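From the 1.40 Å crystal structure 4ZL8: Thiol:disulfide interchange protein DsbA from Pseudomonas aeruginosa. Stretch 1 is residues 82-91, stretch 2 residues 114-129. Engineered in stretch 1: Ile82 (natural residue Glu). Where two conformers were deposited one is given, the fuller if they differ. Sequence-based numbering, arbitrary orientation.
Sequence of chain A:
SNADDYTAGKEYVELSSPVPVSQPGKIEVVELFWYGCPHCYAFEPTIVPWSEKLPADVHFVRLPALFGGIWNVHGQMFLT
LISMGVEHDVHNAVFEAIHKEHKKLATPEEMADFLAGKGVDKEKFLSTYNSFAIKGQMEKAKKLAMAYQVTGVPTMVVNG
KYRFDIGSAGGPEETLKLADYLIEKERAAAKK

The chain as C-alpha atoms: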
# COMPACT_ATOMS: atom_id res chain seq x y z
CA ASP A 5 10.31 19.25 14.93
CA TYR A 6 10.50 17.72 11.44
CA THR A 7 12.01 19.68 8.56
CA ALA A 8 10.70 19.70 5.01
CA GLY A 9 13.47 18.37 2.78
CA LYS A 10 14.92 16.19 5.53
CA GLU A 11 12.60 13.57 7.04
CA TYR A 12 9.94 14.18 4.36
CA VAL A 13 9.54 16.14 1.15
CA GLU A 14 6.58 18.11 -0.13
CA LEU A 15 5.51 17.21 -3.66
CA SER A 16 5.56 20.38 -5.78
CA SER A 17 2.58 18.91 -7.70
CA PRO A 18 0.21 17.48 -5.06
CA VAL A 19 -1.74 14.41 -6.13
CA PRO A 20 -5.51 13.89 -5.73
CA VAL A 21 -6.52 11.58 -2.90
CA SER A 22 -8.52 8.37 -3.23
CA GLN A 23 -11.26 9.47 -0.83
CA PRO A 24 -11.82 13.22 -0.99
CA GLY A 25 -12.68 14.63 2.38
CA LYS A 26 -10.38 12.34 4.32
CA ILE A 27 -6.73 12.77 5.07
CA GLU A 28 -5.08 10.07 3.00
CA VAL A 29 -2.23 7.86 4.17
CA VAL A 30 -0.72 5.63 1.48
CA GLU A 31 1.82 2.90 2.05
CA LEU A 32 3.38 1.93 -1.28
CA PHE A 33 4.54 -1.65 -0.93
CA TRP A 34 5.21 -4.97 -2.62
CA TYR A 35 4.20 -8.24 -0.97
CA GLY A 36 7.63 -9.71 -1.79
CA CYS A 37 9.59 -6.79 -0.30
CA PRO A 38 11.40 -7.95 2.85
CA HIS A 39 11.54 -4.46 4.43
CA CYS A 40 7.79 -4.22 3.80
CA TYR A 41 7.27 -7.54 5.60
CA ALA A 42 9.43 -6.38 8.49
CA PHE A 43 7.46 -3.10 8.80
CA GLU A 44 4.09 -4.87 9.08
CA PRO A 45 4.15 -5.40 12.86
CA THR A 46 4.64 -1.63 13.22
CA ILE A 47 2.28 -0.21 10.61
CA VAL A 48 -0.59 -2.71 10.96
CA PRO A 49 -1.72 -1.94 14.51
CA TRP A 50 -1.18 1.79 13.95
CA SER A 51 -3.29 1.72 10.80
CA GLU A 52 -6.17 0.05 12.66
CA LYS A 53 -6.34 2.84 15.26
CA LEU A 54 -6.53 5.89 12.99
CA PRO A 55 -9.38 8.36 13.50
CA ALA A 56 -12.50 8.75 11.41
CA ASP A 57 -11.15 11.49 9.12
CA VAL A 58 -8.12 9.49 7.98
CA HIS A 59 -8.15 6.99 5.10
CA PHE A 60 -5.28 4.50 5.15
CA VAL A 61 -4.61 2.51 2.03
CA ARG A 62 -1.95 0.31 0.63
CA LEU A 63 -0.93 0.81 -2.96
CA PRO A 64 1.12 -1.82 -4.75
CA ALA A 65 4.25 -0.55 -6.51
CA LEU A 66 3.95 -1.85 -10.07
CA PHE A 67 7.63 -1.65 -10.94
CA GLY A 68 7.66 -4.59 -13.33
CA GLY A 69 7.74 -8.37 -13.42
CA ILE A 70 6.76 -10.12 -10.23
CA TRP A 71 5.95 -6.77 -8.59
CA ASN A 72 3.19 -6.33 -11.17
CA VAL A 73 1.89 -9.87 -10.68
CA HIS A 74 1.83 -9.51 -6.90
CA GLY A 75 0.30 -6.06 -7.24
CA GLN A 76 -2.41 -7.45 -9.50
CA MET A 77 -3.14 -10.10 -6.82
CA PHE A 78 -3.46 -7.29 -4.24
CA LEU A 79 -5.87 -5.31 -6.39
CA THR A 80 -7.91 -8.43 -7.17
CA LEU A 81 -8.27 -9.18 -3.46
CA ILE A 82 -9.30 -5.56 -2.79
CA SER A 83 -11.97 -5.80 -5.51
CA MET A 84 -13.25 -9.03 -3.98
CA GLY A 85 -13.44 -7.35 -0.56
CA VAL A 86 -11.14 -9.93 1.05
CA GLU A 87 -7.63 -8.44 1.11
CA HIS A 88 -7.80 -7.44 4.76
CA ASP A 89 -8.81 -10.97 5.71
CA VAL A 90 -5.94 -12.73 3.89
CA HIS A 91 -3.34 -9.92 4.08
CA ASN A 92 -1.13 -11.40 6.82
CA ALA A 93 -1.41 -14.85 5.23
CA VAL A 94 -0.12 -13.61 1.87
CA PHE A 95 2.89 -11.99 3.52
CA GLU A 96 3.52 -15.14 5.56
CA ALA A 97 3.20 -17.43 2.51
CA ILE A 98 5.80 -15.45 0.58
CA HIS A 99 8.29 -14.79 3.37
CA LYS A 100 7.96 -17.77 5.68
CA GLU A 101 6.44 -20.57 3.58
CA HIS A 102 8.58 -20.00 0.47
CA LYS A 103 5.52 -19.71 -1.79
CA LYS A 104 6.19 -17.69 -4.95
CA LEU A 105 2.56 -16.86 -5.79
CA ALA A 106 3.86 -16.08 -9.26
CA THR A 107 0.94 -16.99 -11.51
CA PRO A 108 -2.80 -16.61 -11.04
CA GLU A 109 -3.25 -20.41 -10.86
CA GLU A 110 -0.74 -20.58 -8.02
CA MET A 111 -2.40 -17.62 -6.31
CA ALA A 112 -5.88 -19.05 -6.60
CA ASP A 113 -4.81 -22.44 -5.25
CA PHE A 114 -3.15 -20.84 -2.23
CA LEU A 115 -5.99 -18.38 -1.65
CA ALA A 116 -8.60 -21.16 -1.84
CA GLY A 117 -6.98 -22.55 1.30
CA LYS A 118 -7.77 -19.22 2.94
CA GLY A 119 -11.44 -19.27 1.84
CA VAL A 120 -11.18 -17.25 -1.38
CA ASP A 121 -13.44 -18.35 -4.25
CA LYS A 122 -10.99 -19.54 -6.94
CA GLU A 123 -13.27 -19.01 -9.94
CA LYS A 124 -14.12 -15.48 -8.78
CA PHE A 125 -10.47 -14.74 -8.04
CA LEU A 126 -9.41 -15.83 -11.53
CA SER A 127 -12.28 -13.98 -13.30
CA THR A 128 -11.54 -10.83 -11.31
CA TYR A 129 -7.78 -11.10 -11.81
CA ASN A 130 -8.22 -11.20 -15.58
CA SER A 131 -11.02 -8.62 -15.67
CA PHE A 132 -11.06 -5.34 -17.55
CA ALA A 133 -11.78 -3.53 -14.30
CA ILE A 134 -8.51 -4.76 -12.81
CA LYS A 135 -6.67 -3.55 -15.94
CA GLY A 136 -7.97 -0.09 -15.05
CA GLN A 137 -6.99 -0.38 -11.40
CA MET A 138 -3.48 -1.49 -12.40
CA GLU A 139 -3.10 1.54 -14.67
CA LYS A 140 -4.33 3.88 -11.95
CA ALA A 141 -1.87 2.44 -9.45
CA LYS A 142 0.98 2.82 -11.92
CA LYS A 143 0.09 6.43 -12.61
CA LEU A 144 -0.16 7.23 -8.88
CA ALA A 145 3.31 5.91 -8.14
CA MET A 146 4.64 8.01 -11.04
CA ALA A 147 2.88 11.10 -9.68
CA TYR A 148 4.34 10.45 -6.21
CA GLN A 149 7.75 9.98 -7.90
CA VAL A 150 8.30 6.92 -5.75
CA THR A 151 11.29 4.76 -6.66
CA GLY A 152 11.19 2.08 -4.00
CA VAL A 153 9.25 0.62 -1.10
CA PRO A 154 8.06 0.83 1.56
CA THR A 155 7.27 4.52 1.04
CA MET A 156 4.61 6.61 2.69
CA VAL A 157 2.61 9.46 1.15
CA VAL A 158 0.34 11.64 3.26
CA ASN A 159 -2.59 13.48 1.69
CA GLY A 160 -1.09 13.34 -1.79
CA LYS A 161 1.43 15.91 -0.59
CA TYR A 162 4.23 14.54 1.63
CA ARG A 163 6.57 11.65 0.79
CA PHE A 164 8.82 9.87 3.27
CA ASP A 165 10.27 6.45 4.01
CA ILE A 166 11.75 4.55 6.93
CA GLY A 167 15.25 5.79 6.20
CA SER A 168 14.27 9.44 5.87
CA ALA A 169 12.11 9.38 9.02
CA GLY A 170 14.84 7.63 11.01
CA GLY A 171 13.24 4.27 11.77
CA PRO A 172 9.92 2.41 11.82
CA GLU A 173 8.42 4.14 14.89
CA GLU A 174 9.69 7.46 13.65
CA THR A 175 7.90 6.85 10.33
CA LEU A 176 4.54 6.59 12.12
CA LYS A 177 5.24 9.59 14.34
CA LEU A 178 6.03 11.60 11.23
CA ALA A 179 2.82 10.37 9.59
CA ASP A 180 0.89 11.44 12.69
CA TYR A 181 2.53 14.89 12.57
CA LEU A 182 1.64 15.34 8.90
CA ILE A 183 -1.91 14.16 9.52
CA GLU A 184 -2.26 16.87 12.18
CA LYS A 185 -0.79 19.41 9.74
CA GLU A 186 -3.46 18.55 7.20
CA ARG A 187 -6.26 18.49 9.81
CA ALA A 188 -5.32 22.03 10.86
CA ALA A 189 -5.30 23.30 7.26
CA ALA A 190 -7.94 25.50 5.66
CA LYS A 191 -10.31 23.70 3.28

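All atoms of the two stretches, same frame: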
# COMPACT_ATOMS: atom_id res chain seq x y z
N ILE A 82 -8.54 -6.77 -3.14
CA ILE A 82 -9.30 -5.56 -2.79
C ILE A 82 -10.67 -5.54 -3.48
O ILE A 82 -11.70 -5.31 -2.84
CB ILE A 82 -8.51 -4.29 -3.15
CG1 ILE A 82 -7.31 -4.12 -2.23
CG2 ILE A 82 -9.41 -3.06 -3.07
CD1 ILE A 82 -7.64 -3.82 -0.81
N SER A 83 -10.71 -5.81 -4.78
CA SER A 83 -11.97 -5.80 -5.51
C SER A 83 -12.94 -6.82 -4.94
O SER A 83 -14.16 -6.57 -4.85
CB SER A 83 -11.69 -6.14 -6.98
OG SER A 83 -12.88 -6.36 -7.72
N MET A 84 -12.43 -7.97 -4.55
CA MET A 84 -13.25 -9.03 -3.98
C MET A 84 -13.68 -8.75 -2.54
O MET A 84 -14.53 -9.45 -2.01
CB MET A 84 -12.52 -10.36 -4.00
CG MET A 84 -12.36 -10.93 -5.38
SD MET A 84 -11.49 -12.50 -5.39
CE MET A 84 -12.73 -13.61 -4.73
N GLY A 85 -13.09 -7.73 -1.92
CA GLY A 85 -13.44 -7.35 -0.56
C GLY A 85 -12.81 -8.23 0.50
O GLY A 85 -13.29 -8.24 1.63
N VAL A 86 -11.74 -8.95 0.15
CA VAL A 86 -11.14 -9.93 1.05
C VAL A 86 -9.67 -9.68 1.39
O VAL A 86 -9.07 -10.47 2.11
CB VAL A 86 -11.25 -11.36 0.48
CG1 VAL A 86 -12.70 -11.72 0.23
CG2 VAL A 86 -10.42 -11.50 -0.78
N GLU A 87 -9.07 -8.60 0.89
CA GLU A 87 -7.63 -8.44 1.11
C GLU A 87 -7.31 -8.36 2.58
O GLU A 87 -6.33 -8.97 3.01
CB GLU A 87 -7.06 -7.22 0.37
CG GLU A 87 -5.55 -7.30 0.11
CD GLU A 87 -4.70 -6.86 1.28
OE1 GLU A 87 -5.17 -6.10 2.14
OE2 GLU A 87 -3.51 -7.28 1.29
N HIS A 88 -8.10 -7.63 3.35
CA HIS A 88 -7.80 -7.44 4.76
C HIS A 88 -7.77 -8.78 5.46
O HIS A 88 -6.93 -9.00 6.34
CB HIS A 88 -8.83 -6.52 5.42
CG HIS A 88 -8.66 -6.37 6.89
ND1 HIS A 88 -7.88 -5.38 7.45
CD2 HIS A 88 -9.19 -7.06 7.93
CE1 HIS A 88 -7.93 -5.48 8.77
NE2 HIS A 88 -8.72 -6.49 9.08
N ASP A 89 -8.66 -9.68 5.04
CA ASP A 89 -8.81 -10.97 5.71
C ASP A 89 -7.67 -11.95 5.44
O ASP A 89 -7.37 -12.79 6.28
CB ASP A 89 -10.13 -11.62 5.27
CG ASP A 89 -11.34 -10.72 5.48
OD1 ASP A 89 -11.50 -10.16 6.59
OD2 ASP A 89 -12.13 -10.56 4.52
N VAL A 90 -7.02 -11.82 4.29
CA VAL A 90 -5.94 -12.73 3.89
C VAL A 90 -4.57 -12.02 3.82
O VAL A 90 -3.57 -12.64 3.48
CB VAL A 90 -6.21 -13.41 2.54
CG1 VAL A 90 -7.56 -14.14 2.56
CG2 VAL A 90 -6.17 -12.41 1.39
N HIS A 91 -4.55 -10.75 4.20
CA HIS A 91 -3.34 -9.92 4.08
C HIS A 91 -2.12 -10.53 4.78
O HIS A 91 -1.06 -10.71 4.16
CB HIS A 91 -3.64 -8.53 4.64
CG HIS A 91 -2.47 -7.60 4.61
ND1 HIS A 91 -2.07 -6.92 3.48
CD2 HIS A 91 -1.62 -7.22 5.60
CE1 HIS A 91 -1.01 -6.18 3.76
NE2 HIS A 91 -0.72 -6.34 5.04
N PHE A 114 -3.50 -21.25 -3.58
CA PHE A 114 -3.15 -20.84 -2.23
C PHE A 114 -4.34 -20.16 -1.55
O PHE A 114 -4.67 -20.47 -0.39
CB PHE A 114 -1.96 -19.88 -2.23
CG PHE A 114 -1.76 -19.19 -0.91
CD1 PHE A 114 -1.29 -19.88 0.17
CD2 PHE A 114 -2.10 -17.86 -0.75
CE1 PHE A 114 -1.15 -19.25 1.40
CE2 PHE A 114 -1.95 -17.24 0.48
CZ PHE A 114 -1.48 -17.93 1.53
N LEU A 115 -4.94 -19.20 -2.23
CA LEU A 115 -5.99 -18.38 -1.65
C LEU A 115 -7.24 -19.20 -1.35
O LEU A 115 -7.96 -18.89 -0.41
CB LEU A 115 -6.28 -17.19 -2.55
CG LEU A 115 -5.15 -16.16 -2.64
CD1 LEU A 115 -5.42 -15.25 -3.83
CD2 LEU A 115 -5.02 -15.38 -1.32
N ALA A 116 -7.49 -20.26 -2.12
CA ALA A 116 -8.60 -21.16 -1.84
C ALA A 116 -8.47 -21.74 -0.43
O ALA A 116 -9.46 -21.94 0.28
CB ALA A 116 -8.66 -22.29 -2.88
N GLY A 117 -7.24 -22.04 -0.03
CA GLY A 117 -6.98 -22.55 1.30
C GLY A 117 -7.34 -21.56 2.40
O GLY A 117 -7.51 -21.95 3.56
N LYS A 118 -7.43 -20.29 2.01
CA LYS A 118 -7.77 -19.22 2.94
C LYS A 118 -9.22 -18.76 2.75
O LYS A 118 -9.62 -17.72 3.30
CB LYS A 118 -6.80 -18.04 2.75
CG LYS A 118 -5.33 -18.43 2.91
CD LYS A 118 -5.03 -19.03 4.27
CE LYS A 118 -3.57 -19.47 4.40
NZ LYS A 118 -3.25 -19.92 5.78
N GLY A 119 -10.00 -19.53 2.00
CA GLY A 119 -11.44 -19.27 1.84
C GLY A 119 -11.84 -18.50 0.59
O GLY A 119 -13.04 -18.33 0.34
N VAL A 120 -10.88 -18.06 -0.21
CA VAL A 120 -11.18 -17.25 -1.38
C VAL A 120 -11.67 -18.10 -2.54
O VAL A 120 -11.01 -19.06 -2.95
CB VAL A 120 -9.95 -16.45 -1.80
CG1 VAL A 120 -10.22 -15.56 -3.02
CG2 VAL A 120 -9.47 -15.61 -0.63
N ASP A 121 -12.82 -17.72 -3.09
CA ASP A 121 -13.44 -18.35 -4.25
C ASP A 121 -12.48 -18.30 -5.45
O ASP A 121 -12.14 -17.22 -5.92
CB ASP A 121 -14.73 -17.56 -4.51
CG ASP A 121 -15.51 -18.02 -5.74
OD1 ASP A 121 -16.72 -17.71 -5.78
OD2 ASP A 121 -14.94 -18.64 -6.66
N LYS A 122 -12.03 -19.48 -5.91
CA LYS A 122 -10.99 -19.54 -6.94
C LYS A 122 -11.51 -19.04 -8.28
O LYS A 122 -10.81 -18.30 -8.98
CB LYS A 122 -10.43 -20.97 -7.08
CG LYS A 122 -9.62 -21.21 -8.36
CD LYS A 122 -8.81 -22.53 -8.32
CE LYS A 122 -7.91 -22.65 -9.54
NZ LYS A 122 -7.23 -23.98 -9.60
N GLU A 123 -12.72 -19.43 -8.65
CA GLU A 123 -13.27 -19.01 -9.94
C GLU A 123 -13.48 -17.49 -9.95
O GLU A 123 -13.22 -16.82 -10.95
CB GLU A 123 -14.57 -19.75 -10.26
CG GLU A 123 -14.36 -21.20 -10.70
CD GLU A 123 -13.23 -21.35 -11.73
OE1 GLU A 123 -13.29 -20.69 -12.78
OE2 GLU A 123 -12.28 -22.13 -11.47
N LYS A 124 -13.96 -16.93 -8.85
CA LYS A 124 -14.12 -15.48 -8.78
C LYS A 124 -12.77 -14.76 -8.73
O LYS A 124 -12.60 -13.71 -9.35
CB LYS A 124 -14.98 -15.08 -7.57
CG LYS A 124 -15.30 -13.59 -7.51
CD LYS A 124 -16.23 -13.18 -8.62
CE LYS A 124 -16.62 -11.71 -8.54
NZ LYS A 124 -17.56 -11.33 -9.64
N PHE A 125 -11.80 -15.33 -8.03
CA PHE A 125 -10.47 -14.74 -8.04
C PHE A 125 -9.92 -14.68 -9.47
O PHE A 125 -9.45 -13.63 -9.91
CB PHE A 125 -9.49 -15.51 -7.15
CG PHE A 125 -8.11 -14.94 -7.20
CD1 PHE A 125 -7.75 -13.87 -6.39
CD2 PHE A 125 -7.18 -15.40 -8.11
CE1 PHE A 125 -6.49 -13.32 -6.45
CE2 PHE A 125 -5.91 -14.84 -8.18
CZ PHE A 125 -5.57 -13.81 -7.36
N LEU A 126 -9.96 -15.79 -10.19
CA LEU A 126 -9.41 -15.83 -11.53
C LEU A 126 -10.16 -14.88 -12.48
O LEU A 126 -9.52 -14.17 -13.25
CB LEU A 126 -9.40 -17.26 -12.06
CG LEU A 126 -8.43 -18.19 -11.32
CD1 LEU A 126 -8.63 -19.61 -11.76
CD2 LEU A 126 -6.98 -17.78 -11.56
N SER A 127 -11.49 -14.87 -12.44
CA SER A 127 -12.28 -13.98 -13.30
C SER A 127 -11.97 -12.52 -12.98
O SER A 127 -11.84 -11.69 -13.89
CB SER A 127 -13.77 -14.24 -13.10
OG SER A 127 -14.56 -13.37 -13.90
N THR A 128 -11.85 -12.20 -11.70
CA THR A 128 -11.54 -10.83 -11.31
C THR A 128 -10.11 -10.46 -11.72
O THR A 128 -9.86 -9.40 -12.27
CB THR A 128 -11.73 -10.62 -9.78
OG1 THR A 128 -13.07 -10.95 -9.42
CG2 THR A 128 -11.47 -9.17 -9.40
N TYR A 129 -9.16 -11.36 -11.48
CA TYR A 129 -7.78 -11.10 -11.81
C TYR A 129 -7.61 -10.72 -13.27
O TYR A 129 -6.84 -9.83 -13.59
CB TYR A 129 -6.93 -12.33 -11.46
CG TYR A 129 -5.42 -12.17 -11.64
CD1 TYR A 129 -4.63 -11.77 -10.57
CD2 TYR A 129 -4.80 -12.44 -12.85
CE1 TYR A 129 -3.26 -11.65 -10.71
CE2 TYR A 129 -3.43 -12.32 -12.99
CZ TYR A 129 -2.68 -11.90 -11.92
OH TYR A 129 -1.31 -11.77 -12.05
O HOH W 1 -14.38 -9.10 -7.49

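What does the helix that opens stretch 2 offer to stretch 1? Its main contribution is Leu115, a buried residue whose CA-to-CB bond points toward the other stretch. Leu115 CD2 lies 4.2 Å from Val90 CG2, an ordinary van der Waals approach between two branched apolar side chains. The chain then passes through a type I beta turn from Ala116 to Gly119, with Gly119 N donating to Ala116 O at 3.0 Å. Within that turn Lys118 starts toward stretch 1, and its CB comes 4.0 Å from Val90 CG1. The end of the side chain leads away, so the lysine lends its aliphatic base to the contact while its amine stays clear of it. Gly119 has a positive phi, 97°, and at these backbone angles a CB would be jammed against the carbonyl O of Lys118.

Why is Val120 so central? It follows the turn, points toward stretch 1 and touches three of its residues. Val120 CG2 is 4.0 Å from Val90 CG1 and 4.2 Å from Val86 CG2, while Val120 CG1 meets Met84 CE at 3.6 Å. One branch thus faces the two valines and the other the methionine methyl. The backbone holds this residue in place too, since Val120 N donates to Leu115 O at 3.0 Å.

How does Met84 reach so far along the next helix? Asp121 caps that helix, its OD2 accepting from Lys124 N at 2.9 Å, and the extended chi2 of Met84 (180°, t) carries its thioether across the first turn. Met84 CE lies 3.8 Å from Asp121 O and 3.8 Å from Lys124 CG, so here again a lysine contributes methylene surface while its end leads away. Farther along, Met84 SD sits 3.6 Å from Phe125 CA and 4.0 Å from Phe125 CB. The sulfur is 5.4 Å from the centroid of the Phe125 ring and approaches it obliquely. Met84 has more area covered by the other stretch than any other residue here.

What closes the contact at Thr128? Its hydroxyl is engaged within its own helix, with Thr128 OG1 donating to Lys124 O at 2.8 Å, and this leaves the oxygen free to accept. A water does donate to Thr128 OG1 at 3.0 Å, and the same water is hydrogen-bonded to Ser83 OG at 3.1 Å, bridging the two stretches. Beside it, Ser83 OG packs 3.6 Å from Thr128 CG2. No direct hydrogen bond crosses the contact, which otherwise rests on packing.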